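Local coordinates for protein ADP-ribose pyrophosphatase MutT (PDB 4KYX) that probably hydrolyses nucleoside diphosphate derivatives as a magnesium-dependent Nudix pyrophosphatase, perhaps including oxidised guanine deoxynucleoside triphosphates, at residues 118-121 with 125-128; 19-22 with 28-31; 42-47 with 131-136. All coordinates share one frame; numbering follows the deposited sequence.

How the interactions relate
All three contacts belong to the Nudix fold, but they lie at different depths. Interaction 2 is the buried one: strands 14-22 and 28-34, from different sheets, meet there through a backbone hydrogen bond, a bridging water, aliphatic side chains and a methyl over the ring of Phe22. Interaction 1 lies at the surface, where the chain leaving strand 116-120 folds back and a proline covers an aromatic ring. Interaction 3, partly buried, sets helix 131-137 against the turn between strands 40-43 and 45-48 by apolar touch alone. Strand 28-34 joins them: it pairs with 116-120 on one side and with 40-43 on the other, and Leu30 packs on both Phe120 and Leu133.

Interaction 1: 118-121 with 125-128; sequences QWFA and LPSN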
# COMPACT_ATOMS: atom_id res chain seq x y z
N GLN A 118 7.37 20.31 -14.53
CA GLN A 118 7.42 21.66 -13.98
C GLN A 118 7.15 21.65 -12.47
O GLN A 118 6.59 20.70 -11.93
CB GLN A 118 6.41 22.55 -14.74
CG GLN A 118 6.25 23.98 -14.25
CD GLN A 118 7.55 24.77 -14.30
OE1 GLN A 118 8.53 24.45 -13.60
NE2 GLN A 118 7.55 25.82 -15.09
N TRP A 119 7.67 22.67 -11.79
CA TRP A 119 7.48 22.89 -10.34
C TRP A 119 6.18 23.67 -10.12
O TRP A 119 5.92 24.66 -10.83
CB TRP A 119 8.67 23.65 -9.80
CG TRP A 119 9.97 22.90 -9.99
CD1 TRP A 119 10.92 23.16 -10.93
CD2 TRP A 119 10.44 21.76 -9.23
NE1 TRP A 119 11.97 22.27 -10.79
CE2 TRP A 119 11.72 21.42 -9.74
CE3 TRP A 119 9.97 21.09 -8.13
CZ2 TRP A 119 12.46 20.36 -9.24
CZ3 TRP A 119 10.69 20.05 -7.64
CH2 TRP A 119 11.92 19.69 -8.18
N PHE A 120 5.40 23.27 -9.14
CA PHE A 120 4.11 23.90 -8.80
C PHE A 120 4.02 24.14 -7.31
O PHE A 120 4.36 23.25 -6.52
CB PHE A 120 2.95 23.01 -9.17
CG PHE A 120 2.79 22.82 -10.65
CD1 PHE A 120 3.42 21.78 -11.29
CD2 PHE A 120 2.01 23.68 -11.40
CE1 PHE A 120 3.27 21.58 -12.64
CE2 PHE A 120 1.87 23.50 -12.77
CZ PHE A 120 2.51 22.46 -13.41
N ALA A 121 3.54 25.33 -6.94
CA ALA A 121 3.24 25.61 -5.56
C ALA A 121 2.03 24.76 -5.17
O ALA A 121 1.13 24.52 -5.99
CB ALA A 121 2.96 27.12 -5.39
N LEU A 125 -1.83 24.09 -7.62
CA LEU A 125 -1.78 22.86 -8.40
C LEU A 125 -2.76 22.89 -9.57
O LEU A 125 -3.81 23.55 -9.52
CB LEU A 125 -2.06 21.61 -7.54
CG LEU A 125 -1.04 21.24 -6.49
CD1 LEU A 125 -1.37 19.86 -5.93
CD2 LEU A 125 0.37 21.30 -7.06
N PRO A 126 -2.39 22.21 -10.66
CA PRO A 126 -3.36 22.06 -11.74
C PRO A 126 -4.56 21.26 -11.30
O PRO A 126 -4.49 20.53 -10.31
CB PRO A 126 -2.58 21.32 -12.83
CG PRO A 126 -1.16 21.26 -12.40
CD PRO A 126 -1.03 21.78 -11.01
N SER A 127 -5.68 21.41 -12.01
CA SER A 127 -6.92 20.72 -11.68
C SER A 127 -6.96 19.30 -12.12
O SER A 127 -7.57 18.46 -11.45
CB SER A 127 -8.11 21.40 -12.40
OG SER A 127 -8.79 22.20 -11.48
N ASN A 128 -6.38 19.08 -13.29
CA ASN A 128 -6.41 17.82 -14.01
C ASN A 128 -5.26 16.89 -13.52
O ASN A 128 -4.29 16.67 -14.20
CB ASN A 128 -6.24 18.09 -15.52
CG ASN A 128 -5.22 19.20 -15.83
OD1 ASN A 128 -5.15 20.25 -15.15
ND2 ASN A 128 -4.49 19.02 -16.93
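With CG anti to the carbonyl carbon in both Phe120 and Leu125 (chi1 -67° in each), the benzyl group faces the returning chain and a leucine methyl swings in toward it. The contact lies on an edge strand of the antiparallel three-stranded sheet of the Nudix fold: beyond strand 116-120 the chain turns, and 125-128 comes back past it on the way to helix 131-137. The two segments hold together by apolar contact. Ala121 O and Leu125 N approach each other, but the angle is too poor for a hydrogen bond.

Leu125 reaches over with one branch, and its CD2 lies 3.7 Å from Phe120 CB, at the root of the aromatic side chain. The same methyl of Leu125 is 3.5 Å from Ala121 O. Proline suits the next place because its rigid ring offers CH groups to an aromatic face without needing an amide partner. The side chains of Phe120 and Pro126 are roughly perpendicular.

The Phe120 backbone is hydrogen-bonded to Ile28, which sets the strand, and its ring meets that of Tyr42, the planes at about 80°. Pro126 in turn packs on Leu30 and Tyr42, so the loop spans the sheet.

The CH-pi contact is off-centre: Pro126 CD sits 3.9 Å from the centroid of the Phe120 ring, 23° off its normal, and is displaced toward the rim, with Phe120 CD2 the closest ring atom at 3.6 Å.

Interaction 2: 19-22 with 28-31; sequences ILIF and ILLG
Ile28 opens the second strand against Phe22, the two side chains running alongside with a common direction. Its CG2 methyl sits over one face of the phenyl ring, 3.5 Å from the centroid of Phe22 and 16° off the normal, a CH-pi contact slightly displaced toward CZ. The torsion explains the fit: CG1 stands between backbone N and carbonyl carbon (chi1 60°), which leaves CG2 anti to the carbonyl carbon and beside N. A beta-branched residue is apt here, as CG2 covers the ring while the branch through CG1 and CD1 goes to Leu125. The backbones are joined by a single beta bridge, and Ile28 CA also makes a CA-H...O contact of 3.1 Å with Ile21 O.

At Leu29 that same carbonyl receives the one direct hydrogen bond between the strands, a somewhat bent one from Leu29 N to Ile21 O at 2.9 Å. Leu29 CD2 meets Ile21 CD1 at 4.0 Å, the two aliphatic chains extending together and both packing on Trp119 of strand 116-120.

Beyond this the strands diverge, their N-to-C directions at 125°, well short of antiparallel, and a water takes over. It donates to Leu29 O at 2.6 Å and to Ile19 O at 2.7 Å, and accepts from Ile21 N, so three buried backbone groups are satisfied where the strands no longer pair.

Leu30 packs on Phe120 of the neighbouring strand, and from Gly31 the strand runs on in its own sheet. Two strands joined by a short connection, pairing at one end and splaying into separate sheets, fit the central alpha/beta/alpha sandwich of the Nudix fold.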
# COMPACT_ATOMS: atom_id res chain seq x y z
N ILE A 19 6.11 9.59 -6.09
CA ILE A 19 6.97 10.48 -5.33
C ILE A 19 6.63 11.96 -5.48
O ILE A 19 6.61 12.50 -6.59
CB ILE A 19 8.43 10.30 -5.74
CG1 ILE A 19 8.75 8.79 -5.71
CG2 ILE A 19 9.30 11.07 -4.75
CD1 ILE A 19 8.63 8.09 -7.06
N LEU A 20 6.31 12.61 -4.37
CA LEU A 20 6.22 14.05 -4.34
C LEU A 20 7.64 14.60 -4.12
O LEU A 20 8.15 14.61 -3.02
CB LEU A 20 5.28 14.58 -3.29
CG LEU A 20 3.92 13.91 -3.18
CD1 LEU A 20 3.02 14.69 -2.23
CD2 LEU A 20 3.31 13.86 -4.57
N ILE A 21 8.22 15.12 -5.20
CA ILE A 21 9.57 15.64 -5.19
C ILE A 21 9.46 17.14 -4.98
O ILE A 21 8.73 17.84 -5.74
CB ILE A 21 10.28 15.48 -6.54
CG1 ILE A 21 10.28 14.04 -7.01
CG2 ILE A 21 11.72 15.99 -6.43
CD1 ILE A 21 10.54 13.94 -8.49
N PHE A 22 10.15 17.60 -3.95
CA PHE A 22 10.16 19.01 -3.57
C PHE A 22 11.46 19.69 -3.90
O PHE A 22 12.53 19.09 -3.84
CB PHE A 22 9.92 19.20 -2.09
CG PHE A 22 8.52 18.95 -1.66
CD1 PHE A 22 7.99 17.68 -1.61
CD2 PHE A 22 7.72 20.00 -1.25
CE1 PHE A 22 6.69 17.47 -1.21
CE2 PHE A 22 6.42 19.78 -0.82
CZ PHE A 22 5.90 18.52 -0.80
N ILE A 28 6.38 21.35 -5.70
CA ILE A 28 6.41 19.94 -6.10
C ILE A 28 6.47 19.79 -7.61
O ILE A 28 5.97 20.65 -8.42
CB ILE A 28 5.20 19.15 -5.58
CG1 ILE A 28 3.92 19.77 -6.14
CG2 ILE A 28 5.18 19.15 -4.06
CD1 ILE A 28 2.72 18.92 -5.84
N LEU A 29 7.13 18.72 -8.02
CA LEU A 29 7.41 18.49 -9.44
C LEU A 29 6.25 17.65 -9.96
O LEU A 29 5.94 16.63 -9.39
CB LEU A 29 8.74 17.74 -9.63
CG LEU A 29 9.18 17.69 -11.10
CD1 LEU A 29 9.75 19.06 -11.45
CD2 LEU A 29 10.17 16.60 -11.44
N LEU A 30 5.64 18.08 -11.05
CA LEU A 30 4.63 17.30 -11.75
C LEU A 30 4.97 17.21 -13.21
O LEU A 30 5.50 18.20 -13.85
CB LEU A 30 3.23 17.89 -11.58
CG LEU A 30 2.68 18.02 -10.13
CD1 LEU A 30 1.36 18.75 -10.18
CD2 LEU A 30 2.57 16.68 -9.43
N GLY A 31 4.59 16.06 -13.79
CA GLY A 31 4.81 15.73 -15.20
C GLY A 31 3.53 15.74 -15.97
O GLY A 31 2.53 15.10 -15.54
O HOH W 1 6.95 14.73 -8.01

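Interaction 3: 42-47 with 131-136; sequences YAPAGG and LPLKRL
Pro44 and Leu133 make the central touch, with Pro44 CD 3.8 Å from Leu133 CD2 and the two side chains overlapping while heading opposite ways. The same proline carbon, Pro44 CD, lies 4.2 Å from Leu133 CB, so it rests along the leucine rather than on one methyl alone. Leu133 CD2 also comes within 4.1 Å of Tyr42 O, a loose van der Waals approach to the strand backbone. Leu133 extends from helix 131-137 with CG anti to the backbone N (chi1 176°), which carries CD2 across to Pro44. Leucine fits because it is long enough to cross from the helix, and proline because its ring is a compact apolar surface at the break between strands 40-43 and 45-48.

The next shell holds both partners in place. Ala43 is hydrogen-bonded to Gly31 and Ala45 to Ile19, so the residues flanking Pro44 are tied to different sheets. Leu30 packs against Leu133, and Phe95 of strand 89-99 against Pro44. On the helix, Arg135 N bonds to Leu131 O at 2.9 Å and Leu136 N to Pro132 O at 3.0 Å, i to i+4 bonds of the helical turn on which Leu133 sits.

Farther along the first segment, Gly46 N is hydrogen-bonded to Glu66 OE1, which ties strand 45-48 to helix 55-67.

Between the two segments, then, there is apolar contact but no polar bond: shape and burial seat the helix against the turn, while hydrogen bonds to neighbouring strands hold the turn itself.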
# COMPACT_ATOMS: atom_id res chain seq x y z
N TYR A 42 -1.80 15.75 -15.01
CA TYR A 42 -0.54 15.88 -14.32
C TYR A 42 -0.32 14.73 -13.33
O TYR A 42 -1.21 14.39 -12.57
CB TYR A 42 -0.41 17.23 -13.63
CG TYR A 42 -0.33 18.38 -14.58
CD1 TYR A 42 -1.49 18.89 -15.14
CD2 TYR A 42 0.90 18.94 -14.94
CE1 TYR A 42 -1.45 19.95 -16.01
CE2 TYR A 42 0.93 20.02 -15.83
CZ TYR A 42 -0.24 20.51 -16.36
OH TYR A 42 -0.31 21.55 -17.26
N ALA A 43 0.89 14.16 -13.35
CA ALA A 43 1.25 13.08 -12.41
C ALA A 43 2.57 13.36 -11.77
O ALA A 43 3.45 13.95 -12.38
CB ALA A 43 1.32 11.74 -13.11
N PRO A 44 2.77 12.83 -10.57
CA PRO A 44 4.12 12.94 -10.02
C PRO A 44 5.07 11.91 -10.65
O PRO A 44 4.63 11.02 -11.40
CB PRO A 44 3.88 12.67 -8.54
CG PRO A 44 2.69 11.77 -8.53
CD PRO A 44 1.85 12.04 -9.72
N ALA A 45 6.35 11.96 -10.28
CA ALA A 45 7.26 10.88 -10.58
C ALA A 45 6.76 9.58 -9.95
O ALA A 45 6.02 9.61 -8.92
CB ALA A 45 8.64 11.24 -10.07
N GLY A 46 7.11 8.47 -10.59
CA GLY A 46 6.81 7.15 -10.03
C GLY A 46 6.53 6.11 -11.07
O GLY A 46 6.69 6.35 -12.24
N GLY A 47 6.19 4.93 -10.61
CA GLY A 47 5.96 3.83 -11.48
C GLY A 47 5.88 2.60 -10.60
O GLY A 47 5.57 2.70 -9.41
N LEU A 131 -5.48 10.33 -11.13
CA LEU A 131 -6.46 9.98 -10.09
C LEU A 131 -5.84 9.76 -8.69
O LEU A 131 -6.26 10.32 -7.70
CB LEU A 131 -7.28 8.77 -10.52
CG LEU A 131 -8.24 8.22 -9.48
CD1 LEU A 131 -9.28 9.30 -9.13
CD2 LEU A 131 -8.92 7.00 -10.09
N PRO A 132 -4.78 8.97 -8.62
CA PRO A 132 -4.25 8.73 -7.28
C PRO A 132 -3.76 9.98 -6.59
O PRO A 132 -3.94 10.14 -5.39
CB PRO A 132 -3.18 7.67 -7.50
CG PRO A 132 -3.45 7.09 -8.86
CD PRO A 132 -4.29 8.03 -9.64
N LEU A 133 -3.15 10.90 -7.35
CA LEU A 133 -2.67 12.16 -6.83
C LEU A 133 -3.87 13.04 -6.43
O LEU A 133 -3.84 13.67 -5.39
CB LEU A 133 -1.82 12.90 -7.89
CG LEU A 133 -1.31 14.29 -7.53
CD1 LEU A 133 -0.54 14.26 -6.23
CD2 LEU A 133 -0.43 14.86 -8.62
N LYS A 134 -4.89 13.10 -7.28
CA LYS A 134 -6.13 13.80 -6.96
C LYS A 134 -6.67 13.33 -5.61
O LYS A 134 -7.04 14.15 -4.77
CB LYS A 134 -7.18 13.61 -8.08
CG LYS A 134 -8.45 14.47 -7.96
CD LYS A 134 -8.14 15.95 -8.20
CE LYS A 134 -9.34 16.86 -8.47
NZ LYS A 134 -8.80 18.22 -8.72
N ARG A 135 -6.71 12.02 -5.42
CA ARG A 135 -7.18 11.44 -4.17
C ARG A 135 -6.34 11.87 -2.99
O ARG A 135 -6.86 12.19 -1.91
CB ARG A 135 -7.26 9.90 -4.26
CG ARG A 135 -8.42 9.48 -5.14
CD ARG A 135 -8.81 8.03 -5.04
NE ARG A 135 -10.24 8.01 -4.92
CZ ARG A 135 -10.97 7.56 -3.91
NH1 ARG A 135 -12.29 7.72 -3.97
NH2 ARG A 135 -10.43 6.92 -2.86
N LEU A 136 -5.03 11.84 -3.19
CA LEU A 136 -4.14 12.31 -2.18
C LEU A 136 -4.40 13.78 -1.81
O LEU A 136 -4.54 14.16 -0.64
CB LEU A 136 -2.72 12.09 -2.63
CG LEU A 136 -1.70 12.71 -1.69
CD1 LEU A 136 -1.81 12.02 -0.36
CD2 LEU A 136 -0.29 12.62 -2.21